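Local structure of glycosyl hydrolase, family 38 (Enterococcus faecalis, 5KBP) at residues A[94-99]-A[696-701]; A[686-691]-A[791-796]; A[99-104]-A[830-835]; A[674-679]-A[776-781]. The protein probably hydrolyses alpha-mannosidic linkages in carbohydrates as a metal-dependent alpha-mannosidase of glycoside hydrolase family 38. All coordinates share one frame; numbering follows the deposited sequence.

Interaction 1. Residues A[94-99]-A[696-701]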
# COMPACT_ATOMS: atom_id res chain seq x y z
N ASP A 94 -15.70 -2.02 -13.15
CA ASP A 94 -15.90 -3.01 -14.20
C ASP A 94 -17.05 -3.92 -13.78
O ASP A 94 -17.06 -4.43 -12.66
CB ASP A 94 -14.63 -3.83 -14.43
CG ASP A 94 -14.79 -4.86 -15.53
OD1 ASP A 94 -15.31 -5.96 -15.24
OD2 ASP A 94 -14.42 -4.56 -16.68
N ASP A 95 -18.00 -4.11 -14.69
CA ASP A 95 -19.24 -4.80 -14.32
C ASP A 95 -18.98 -6.27 -13.99
O ASP A 95 -19.37 -6.74 -12.92
CB ASP A 95 -20.26 -4.68 -15.45
CG ASP A 95 -21.05 -3.39 -15.38
OD1 ASP A 95 -21.02 -2.73 -14.32
OD2 ASP A 95 -21.72 -3.03 -16.38
N PHE A 96 -18.32 -7.00 -14.89
CA PHE A 96 -18.22 -8.44 -14.75
C PHE A 96 -17.15 -8.90 -13.78
O PHE A 96 -17.23 -10.03 -13.28
CB PHE A 96 -17.97 -9.08 -16.13
CG PHE A 96 -19.12 -8.91 -17.09
CD1 PHE A 96 -20.28 -9.64 -16.92
CD2 PHE A 96 -19.02 -8.04 -18.16
CE1 PHE A 96 -21.34 -9.50 -17.81
CE2 PHE A 96 -20.07 -7.89 -19.05
CZ PHE A 96 -21.23 -8.62 -18.87
N LEU A 97 -16.14 -8.08 -13.51
CA LEU A 97 -14.99 -8.52 -12.72
C LEU A 97 -15.15 -8.29 -11.22
O LEU A 97 -14.23 -8.62 -10.46
CB LEU A 97 -13.72 -7.84 -13.22
CG LEU A 97 -13.20 -8.38 -14.55
CD1 LEU A 97 -11.89 -7.70 -14.94
CD2 LEU A 97 -13.02 -9.88 -14.47
N ILE A 98 -16.27 -7.72 -10.77
CA ILE A 98 -16.54 -7.60 -9.35
C ILE A 98 -17.81 -8.37 -9.02
O ILE A 98 -18.64 -8.65 -9.89
CB ILE A 98 -16.66 -6.13 -8.89
CG1 ILE A 98 -17.95 -5.50 -9.41
CG2 ILE A 98 -15.45 -5.33 -9.34
CD1 ILE A 98 -18.19 -4.10 -8.88
N SER A 99 -17.95 -8.73 -7.75
CA SER A 99 -19.04 -9.59 -7.33
C SER A 99 -20.39 -8.90 -7.50
O SER A 99 -20.48 -7.69 -7.70
CB SER A 99 -18.86 -10.02 -5.87
OG SER A 99 -18.96 -8.91 -5.00
N VAL A 696 -26.38 -16.35 -17.17
CA VAL A 696 -26.60 -15.83 -18.52
C VAL A 696 -26.37 -16.94 -19.54
O VAL A 696 -25.47 -17.78 -19.39
CB VAL A 696 -25.69 -14.62 -18.79
CG1 VAL A 696 -24.22 -15.01 -18.76
CG2 VAL A 696 -26.06 -13.95 -20.10
N THR A 697 -27.20 -16.96 -20.58
CA THR A 697 -27.06 -17.90 -21.68
C THR A 697 -26.26 -17.24 -22.79
O THR A 697 -26.63 -16.16 -23.28
CB THR A 697 -28.44 -18.33 -22.19
OG1 THR A 697 -29.13 -19.06 -21.17
CG2 THR A 697 -28.29 -19.22 -23.42
N ARG A 698 -25.15 -17.87 -23.18
CA ARG A 698 -24.26 -17.31 -24.18
C ARG A 698 -24.15 -18.25 -25.38
O ARG A 698 -24.17 -19.47 -25.21
CB ARG A 698 -22.87 -17.05 -23.59
CG ARG A 698 -22.86 -16.06 -22.44
CD ARG A 698 -21.46 -15.51 -22.19
NE ARG A 698 -21.48 -14.31 -21.36
CZ ARG A 698 -20.97 -14.24 -20.14
NH1 ARG A 698 -21.03 -13.11 -19.45
NH2 ARG A 698 -20.38 -15.30 -19.60
N PRO A 699 -24.03 -17.71 -26.59
CA PRO A 699 -23.98 -18.57 -27.78
C PRO A 699 -22.58 -19.11 -28.04
O PRO A 699 -21.57 -18.43 -27.81
CB PRO A 699 -24.42 -17.62 -28.90
CG PRO A 699 -23.94 -16.28 -28.45
CD PRO A 699 -24.04 -16.28 -26.94
N ASN A 700 -22.53 -20.34 -28.53
CA ASN A 700 -21.28 -20.93 -28.99
C ASN A 700 -20.98 -20.59 -30.45
O ASN A 700 -19.81 -20.47 -30.82
CB ASN A 700 -21.30 -22.45 -28.81
CG ASN A 700 -21.44 -22.86 -27.36
OD1 ASN A 700 -21.00 -22.15 -26.45
ND2 ASN A 700 -22.06 -24.01 -27.12
N GLN A 701 -22.02 -20.45 -31.27
CA GLN A 701 -21.84 -20.02 -32.65
C GLN A 701 -21.48 -18.54 -32.67
O GLN A 701 -22.22 -17.70 -32.14
CB GLN A 701 -23.11 -20.28 -33.46
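F96 and R698 meet at a single point: ring carbon CE1 of F96 lies 4.0 Å from NH1 of R698. The phenyl ring reaches the guanidinium at its edge, near its plane, while NH1 approaches the ring obliquely; with the two planes 70° apart, this is van der Waals packing and not a stack. In R698, CG stands anti to the carbonyl carbon (chi1 -61°) and the chain then runs extended from CG to NE, which carries the charged end far from its strand to the ring. One guanidinium face is covered by CG1 of V696, two residues earlier on the same side of the strand, 3.6 Å above the plane. Arginine suits this buried place because its charge is answered: NH1 forms a salt bridge with E284, and NH2 bonds to the hydroxyl of Y738. The turn carrying F96 is shaped by D94, whose OD1 accepts from L97 N at 2.9 Å in an Asx motif. F96 also meets the ring of H714, their planes about 20° apart. The contact thus sets the loop leading into helix 100-117 against strand 695-699, an outermost strand of a nine-stranded antiparallel sheet whose next strand is 686-690.

Interaction 2. Residues A[686-691]-A[791-796]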
# COMPACT_ATOMS: atom_id res chain seq x y z
N THR A 686 -25.62 -23.33 -27.16
CA THR A 686 -25.40 -22.33 -26.13
C THR A 686 -24.70 -22.96 -24.93
O THR A 686 -24.66 -24.18 -24.78
CB THR A 686 -26.72 -21.69 -25.67
OG1 THR A 686 -27.64 -22.71 -25.28
CG2 THR A 686 -27.33 -20.85 -26.79
N HIS A 687 -24.16 -22.09 -24.08
CA HIS A 687 -23.62 -22.48 -22.78
C HIS A 687 -24.06 -21.45 -21.76
O HIS A 687 -24.59 -20.39 -22.10
CB HIS A 687 -22.09 -22.61 -22.82
CG HIS A 687 -21.37 -21.30 -23.00
ND1 HIS A 687 -21.08 -20.79 -24.25
CD2 HIS A 687 -20.90 -20.41 -22.10
CE1 HIS A 687 -20.45 -19.63 -24.10
NE2 HIS A 687 -20.33 -19.38 -22.81
N GLU A 688 -23.84 -21.76 -20.48
CA GLU A 688 -24.24 -20.89 -19.39
C GLU A 688 -23.03 -20.53 -18.53
O GLU A 688 -22.08 -21.30 -18.42
CB GLU A 688 -25.33 -21.53 -18.53
CG GLU A 688 -26.64 -21.74 -19.26
CD GLU A 688 -27.72 -22.30 -18.36
OE1 GLU A 688 -27.44 -22.54 -17.17
OE2 GLU A 688 -28.86 -22.50 -18.84
N ALA A 689 -23.09 -19.35 -17.93
CA ALA A 689 -22.01 -18.86 -17.09
C ALA A 689 -22.58 -17.98 -15.99
O ALA A 689 -23.60 -17.30 -16.18
CB ALA A 689 -20.97 -18.08 -17.90
N ASP A 690 -21.92 -18.00 -14.83
CA ASP A 690 -22.34 -17.16 -13.72
C ASP A 690 -21.96 -15.71 -13.99
O ASP A 690 -20.80 -15.40 -14.27
CB ASP A 690 -21.69 -17.65 -12.42
CG ASP A 690 -22.27 -16.98 -11.19
OD1 ASP A 690 -23.50 -16.75 -11.17
OD2 ASP A 690 -21.51 -16.68 -10.25
N SER A 691 -22.95 -14.82 -13.91
CA SER A 691 -22.70 -13.40 -14.09
C SER A 691 -23.11 -12.63 -12.84
O SER A 691 -22.85 -13.08 -11.72
CB SER A 691 -23.45 -12.88 -15.32
OG SER A 691 -23.04 -11.55 -15.63
N ALA A 791 -28.61 -27.12 -8.74
CA ALA A 791 -27.99 -27.59 -7.51
C ALA A 791 -26.47 -27.48 -7.59
O ALA A 791 -25.81 -27.15 -6.60
CB ALA A 791 -28.41 -29.03 -7.22
N THR A 792 -25.90 -27.74 -8.77
CA THR A 792 -24.46 -27.59 -8.95
C THR A 792 -24.04 -26.14 -8.87
O THR A 792 -22.89 -25.84 -8.50
CB THR A 792 -24.03 -28.20 -10.29
OG1 THR A 792 -24.52 -27.38 -11.36
CG2 THR A 792 -24.59 -29.60 -10.44
N TYR A 793 -24.94 -25.21 -9.21
CA TYR A 793 -24.62 -23.79 -9.09
C TYR A 793 -24.58 -23.36 -7.63
O TYR A 793 -23.70 -22.59 -7.23
CB TYR A 793 -25.63 -22.95 -9.87
CG TYR A 793 -25.67 -23.21 -11.36
CD1 TYR A 793 -24.72 -24.00 -11.98
CD2 TYR A 793 -26.67 -22.64 -12.14
CE1 TYR A 793 -24.76 -24.23 -13.34
CE2 TYR A 793 -26.72 -22.86 -13.50
CZ TYR A 793 -25.76 -23.66 -14.10
OH TYR A 793 -25.81 -23.88 -15.45
N GLN A 794 -25.53 -23.85 -6.83
CA GLN A 794 -25.56 -23.51 -5.41
C GLN A 794 -24.32 -24.04 -4.69
O GLN A 794 -23.69 -23.32 -3.91
CB GLN A 794 -26.83 -24.05 -4.77
CG GLN A 794 -28.11 -23.38 -5.24
CD GLN A 794 -29.35 -23.92 -4.56
OE1 GLN A 794 -29.56 -25.13 -4.49
NE2 GLN A 794 -30.18 -23.03 -4.03
N GLN A 795 -23.96 -25.30 -4.95
CA GLN A 795 -22.76 -25.86 -4.34
C GLN A 795 -21.50 -25.19 -4.88
O GLN A 795 -20.48 -25.15 -4.18
CB GLN A 795 -22.71 -27.37 -4.58
CG GLN A 795 -23.80 -28.15 -3.87
N ALA A 796 -21.55 -24.65 -6.10
CA ALA A 796 -20.43 -23.87 -6.61
C ALA A 796 -20.28 -22.57 -5.83
O ALA A 796 -19.17 -22.15 -5.51
CB ALA A 796 -20.62 -23.59 -8.10
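E688 and Y793 join a strand of the large antiparallel sheet in the C-terminal part of the enzyme to helix 789-799, which packs beside that sheet. The close part is one hydrogen bond, in which the Y793 hydroxyl donates to a carboxylate oxygen of E688. Both side chains set off with CG anti to the carbonyl carbon, and E688 continues extended (chi2 -176°), long enough to bridge strand and helix; the two cross at about a right angle. Tyrosine suits the helix position because its ring can lie in the protein, stacked on F718, while its hydroxyl still reaches an acceptor. E688 and Y793 are the only residues in contact across the two segments: A689 turns its methyl away, and D690 bonds onward to Y797 of the same helix. The second carboxylate oxygen of E688, OE2, makes a salt bridge with R789 at the start of that helix, so the glutamate ties to the helix twice. The looser side is at E688, which is only partly buried; a sulfate ion, probably from the crystallisation liquor, lies about 5 Å from its side chain. Y793 OH lies 2.7 Å from E688 OE1, on the anti side of the carboxylate and 27° out of its plane.

Interaction 3. Residues A[99-104]-A[830-835]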
# COMPACT_ATOMS: atom_id res chain seq x y z
N SER A 99 -17.95 -8.73 -7.75
CA SER A 99 -19.04 -9.59 -7.33
C SER A 99 -20.39 -8.90 -7.50
O SER A 99 -20.48 -7.69 -7.70
CB SER A 99 -18.86 -10.02 -5.87
OG SER A 99 -18.96 -8.91 -5.00
N SER A 100 -21.45 -9.71 -7.44
CA SER A 100 -22.80 -9.18 -7.56
C SER A 100 -23.10 -8.16 -6.46
O SER A 100 -23.64 -7.08 -6.73
CB SER A 100 -23.82 -10.33 -7.51
OG SER A 100 -23.62 -11.23 -8.58
N GLU A 101 -22.74 -8.49 -5.22
CA GLU A 101 -22.97 -7.57 -4.11
C GLU A 101 -22.11 -6.32 -4.24
O GLU A 101 -22.57 -5.22 -3.91
CB GLU A 101 -22.71 -8.27 -2.78
CG GLU A 101 -23.83 -9.19 -2.35
CD GLU A 101 -25.12 -8.45 -2.06
OE1 GLU A 101 -25.05 -7.32 -1.52
OE2 GLU A 101 -26.20 -8.98 -2.39
N SER A 102 -20.87 -6.46 -4.71
CA SER A 102 -20.00 -5.30 -4.86
C SER A 102 -20.60 -4.27 -5.80
O SER A 102 -20.43 -3.06 -5.60
CB SER A 102 -18.62 -5.73 -5.36
OG SER A 102 -17.95 -6.50 -4.38
N ASN A 103 -21.31 -4.72 -6.84
CA ASN A 103 -22.03 -3.79 -7.70
C ASN A 103 -23.13 -3.07 -6.94
O ASN A 103 -23.37 -1.88 -7.16
CB ASN A 103 -22.61 -4.54 -8.90
CG ASN A 103 -21.55 -4.91 -9.92
OD1 ASN A 103 -21.04 -4.05 -10.64
ND2 ASN A 103 -21.23 -6.19 -10.00
N VAL A 104 -23.80 -3.77 -6.03
CA VAL A 104 -24.87 -3.15 -5.24
C VAL A 104 -24.29 -2.22 -4.18
O VAL A 104 -24.80 -1.12 -3.96
CB VAL A 104 -25.77 -4.24 -4.62
CG1 VAL A 104 -26.59 -3.68 -3.48
CG2 VAL A 104 -26.67 -4.85 -5.69
N GLY A 830 -29.91 -18.31 -5.54
CA GLY A 830 -28.61 -17.92 -5.04
C GLY A 830 -28.76 -16.86 -3.96
O GLY A 830 -29.46 -15.86 -4.15
N TRP A 831 -28.12 -17.10 -2.82
CA TRP A 831 -28.19 -16.22 -1.67
C TRP A 831 -26.87 -15.48 -1.54
O TRP A 831 -25.81 -16.11 -1.44
CB TRP A 831 -28.51 -17.01 -0.40
CG TRP A 831 -29.76 -17.82 -0.53
CD1 TRP A 831 -29.87 -19.12 -0.90
CD2 TRP A 831 -31.10 -17.36 -0.29
NE1 TRP A 831 -31.19 -19.51 -0.91
CE2 TRP A 831 -31.96 -18.45 -0.54
CE3 TRP A 831 -31.65 -16.14 0.11
CZ2 TRP A 831 -33.35 -18.35 -0.40
CZ3 TRP A 831 -33.03 -16.04 0.25
CH2 TRP A 831 -33.86 -17.14 -0.01
N THR A 832 -26.92 -14.15 -1.54
CA THR A 832 -25.73 -13.33 -1.67
C THR A 832 -25.45 -12.39 -0.50
O THR A 832 -24.31 -11.94 -0.37
CB THR A 832 -25.80 -12.48 -2.95
OG1 THR A 832 -26.95 -11.63 -2.90
CG2 THR A 832 -25.89 -13.37 -4.18
N ALA A 833 -26.44 -12.08 0.33
CA ALA A 833 -26.23 -11.08 1.38
C ALA A 833 -27.06 -11.39 2.61
O ALA A 833 -28.25 -11.72 2.50
CB ALA A 833 -26.55 -9.67 0.87
N VAL A 834 -26.43 -11.29 3.77
CA VAL A 834 -27.10 -11.23 5.07
C VAL A 834 -26.35 -10.19 5.89
O VAL A 834 -25.20 -10.41 6.28
CB VAL A 834 -27.12 -12.58 5.80
CG1 VAL A 834 -27.52 -12.38 7.26
CG2 VAL A 834 -28.09 -13.53 5.12
N LYS A 835 -26.98 -9.04 6.13
CA LYS A 835 -26.35 -7.96 6.88
C LYS A 835 -27.46 -7.14 7.53
O LYS A 835 -28.61 -7.58 7.61
CB LYS A 835 -25.44 -7.13 5.96
CG LYS A 835 -26.18 -6.31 4.91
CD LYS A 835 -25.21 -5.53 4.04
CE LYS A 835 -25.94 -4.51 3.18
NZ LYS A 835 -26.57 -3.44 4.00
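E101, in the first turn of helix 100-117, reaches across to T832 and A833 on strand 829-836, the edge of the C-terminal beta-sandwich sheet. The polar link between the segments is a hydrogen bond: T832 OG1 donates to E101 OE2 at 2.8 Å, using the anti lone pair of that oxygen. The threonine hydroxyl sits between its backbone N and carbonyl carbon (chi1 60°), and the glutamate chain is bent at chi2 (-65°), a fold that keeps its carboxylate close to the strand. Van der Waals contact adds to this. The methyl CB of A833 lies 3.4 Å from E101 OE2 and 3.5 Å from E101 CD, and CG of the glutamate rests 3.4 Å from T832 O. Alanine is small enough to let the carboxylate settle here. T832 and A833 both face R846 in a classic beta bulge, which brings two successive side chains to the same glutamate. Just before the helix, S99 is its N-cap, with OG accepting from S102 N at 3.1 Å. Ionic partners lie outside the two segments: E101 OE1 forms salt bridges with R846 and R105, while OE2 also bonds to the hydroxyl of Y693. With two arginines at one oxygen and two hydroxyls at the other, the buried carboxylate is well compensated and would be expected to remain charged, fastening the helix start to the sandwich domain.

Interaction 4. Residues A[674-679]-A[776-781]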
# COMPACT_ATOMS: atom_id res chain seq x y z
N LEU A 674 -1.55 -19.90 -19.57
CA LEU A 674 -1.77 -21.28 -19.17
C LEU A 674 -3.24 -21.49 -18.84
O LEU A 674 -3.82 -20.72 -18.07
CB LEU A 674 -0.91 -21.65 -17.97
CG LEU A 674 -1.09 -23.08 -17.43
CD1 LEU A 674 -0.54 -24.10 -18.42
CD2 LEU A 674 -0.44 -23.22 -16.07
N ARG A 675 -3.85 -22.52 -19.43
CA ARG A 675 -5.25 -22.84 -19.20
C ARG A 675 -5.39 -24.31 -18.84
O ARG A 675 -4.47 -25.11 -19.04
CB ARG A 675 -6.10 -22.53 -20.44
CG ARG A 675 -5.68 -21.29 -21.22
CD ARG A 675 -5.98 -21.47 -22.70
NE ARG A 675 -7.37 -21.16 -23.03
CZ ARG A 675 -7.94 -21.49 -24.19
NH1 ARG A 675 -7.25 -22.15 -25.11
NH2 ARG A 675 -9.21 -21.17 -24.42
N VAL A 676 -6.56 -24.65 -18.31
CA VAL A 676 -6.93 -26.03 -18.02
C VAL A 676 -8.17 -26.37 -18.84
O VAL A 676 -9.08 -25.55 -18.96
CB VAL A 676 -7.17 -26.25 -16.51
CG1 VAL A 676 -8.23 -25.29 -15.97
CG2 VAL A 676 -7.56 -27.70 -16.23
N LEU A 677 -8.18 -27.56 -19.41
CA LEU A 677 -9.20 -27.96 -20.38
C LEU A 677 -10.13 -29.00 -19.78
O LEU A 677 -9.70 -29.87 -19.02
CB LEU A 677 -8.55 -28.51 -21.65
CG LEU A 677 -8.23 -27.53 -22.79
CD1 LEU A 677 -7.48 -26.31 -22.29
CD2 LEU A 677 -7.44 -28.24 -23.88
N PHE A 678 -11.42 -28.91 -20.13
CA PHE A 678 -12.43 -29.86 -19.69
C PHE A 678 -13.33 -30.21 -20.87
O PHE A 678 -14.37 -29.58 -21.08
CB PHE A 678 -13.26 -29.31 -18.53
CG PHE A 678 -12.48 -29.12 -17.27
CD1 PHE A 678 -12.23 -30.19 -16.42
CD2 PHE A 678 -12.00 -27.87 -16.92
CE1 PHE A 678 -11.52 -30.01 -15.25
CE2 PHE A 678 -11.29 -27.68 -15.75
CZ PHE A 678 -11.04 -28.76 -14.92
N PRO A 679 -12.95 -31.21 -21.67
CA PRO A 679 -13.81 -31.64 -22.78
C PRO A 679 -15.12 -32.22 -22.27
O PRO A 679 -15.13 -33.25 -21.59
CB PRO A 679 -12.96 -32.69 -23.50
CG PRO A 679 -11.55 -32.39 -23.09
CD PRO A 679 -11.65 -31.90 -21.68
N PHE A 776 -4.15 -22.07 -7.88
CA PHE A 776 -5.45 -21.90 -8.52
C PHE A 776 -6.42 -22.93 -7.97
O PHE A 776 -6.16 -24.14 -8.05
CB PHE A 776 -5.32 -22.02 -10.04
CG PHE A 776 -4.18 -21.24 -10.62
CD1 PHE A 776 -4.28 -19.87 -10.79
CD2 PHE A 776 -3.01 -21.87 -11.00
CE1 PHE A 776 -3.23 -19.14 -11.31
CE2 PHE A 776 -1.96 -21.15 -11.53
CZ PHE A 776 -2.07 -19.78 -11.69
N LYS A 777 -7.53 -22.46 -7.42
CA LYS A 777 -8.56 -23.32 -6.84
C LYS A 777 -9.76 -23.36 -7.78
O LYS A 777 -10.33 -22.32 -8.11
CB LYS A 777 -8.97 -22.83 -5.46
CG LYS A 777 -7.87 -22.91 -4.42
CD LYS A 777 -8.37 -22.47 -3.05
CE LYS A 777 -7.26 -22.56 -2.01
NZ LYS A 777 -7.73 -22.13 -0.66
N TYR A 778 -10.14 -24.56 -8.20
CA TYR A 778 -11.27 -24.76 -9.10
C TYR A 778 -11.79 -26.18 -8.89
O TYR A 778 -11.20 -26.97 -8.15
CB TYR A 778 -10.86 -24.49 -10.56
CG TYR A 778 -9.67 -25.29 -11.05
CD1 TYR A 778 -8.38 -24.95 -10.66
CD2 TYR A 778 -9.83 -26.36 -11.92
CE1 TYR A 778 -7.29 -25.67 -11.11
CE2 TYR A 778 -8.75 -27.08 -12.38
CZ TYR A 778 -7.47 -26.73 -11.97
OH TYR A 778 -6.39 -27.44 -12.42
N GLY A 779 -12.90 -26.50 -9.54
CA GLY A 779 -13.51 -27.80 -9.34
C GLY A 779 -14.49 -28.17 -10.43
O GLY A 779 -14.81 -27.38 -11.31
N LEU A 780 -14.96 -29.41 -10.34
CA LEU A 780 -15.83 -30.01 -11.35
C LEU A 780 -17.07 -30.58 -10.67
O LEU A 780 -16.99 -31.10 -9.55
CB LEU A 780 -15.09 -31.11 -12.13
CG LEU A 780 -15.77 -31.93 -13.22
CD1 LEU A 780 -14.75 -32.35 -14.26
CD2 LEU A 780 -16.46 -33.16 -12.64
N SER A 781 -18.20 -30.50 -11.35
CA SER A 781 -19.45 -31.04 -10.83
C SER A 781 -20.31 -31.51 -12.00
O SER A 781 -20.54 -30.75 -12.95
CB SER A 781 -20.21 -30.00 -10.01
OG SER A 781 -21.41 -30.54 -9.48
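Two beta-sheets of the C-terminal region face each other here as layers of a beta-sandwich, and strands 672-679 and 772-783 touch through side chains alone. Their segments run parallel, with 2° between their directions, and the axes are 10.4 Å apart, too far for backbone pairing and the usual spacing of packed sheets. V676 and F678 from one layer point into the interface against Y778 and L780 from the other, while G779 between the latter two has no side chain to offer. Y778 takes the place between its backbone N and carbonyl carbon for CG (chi1 55°), which sends its ring across toward V676. There the valine sets CG1 4.0 Å from Y778 CE2, reaching the ring obliquely, and CG2 4.0 Å from Y778 OH. A tyrosine can sit in this apolar layer because its hydroxyl is bonded to T663 on a neighbouring strand. L780 directs its CG anti to the backbone N (chi1 179°), so CD1 extends toward the other sheet and comes within 4.0 Å of F678 CD1, again obliquely. V676, F678 and L780 suit such a layer, since they fill the gap between sheets without polar groups that would need partners. F678 also packs on I730 of strand 727-732. The two aromatic rings meet edge against edge, F678 CZ lying 3.8 Å from Y778 CE2.

Interactions 1, 2 and 4 all reach the same nine-stranded antiparallel sheet: 695-699 and 686-690 are neighbouring strands at one side of it, and 772-783 lies further in. Measured between centres, interactions 1 and 2, which touch, are about 12 Å apart, and interactions 2 and 4, also touching, about 14 Å, helix 789-799 following strand 772-783. Interactions 1 and 3 share S99, with centres about 17 Å apart; those of 3 and 4 are about 25 Å apart. Along the chain the order is 94-99, 99-104, 674-679, 686-691, 696-701, 776-781, 791-796, 830-835. Interactions 1 and 3 tie the loop and helix start of the N-terminal domain to C-terminal beta elements, while 2 and 4 hold those elements together.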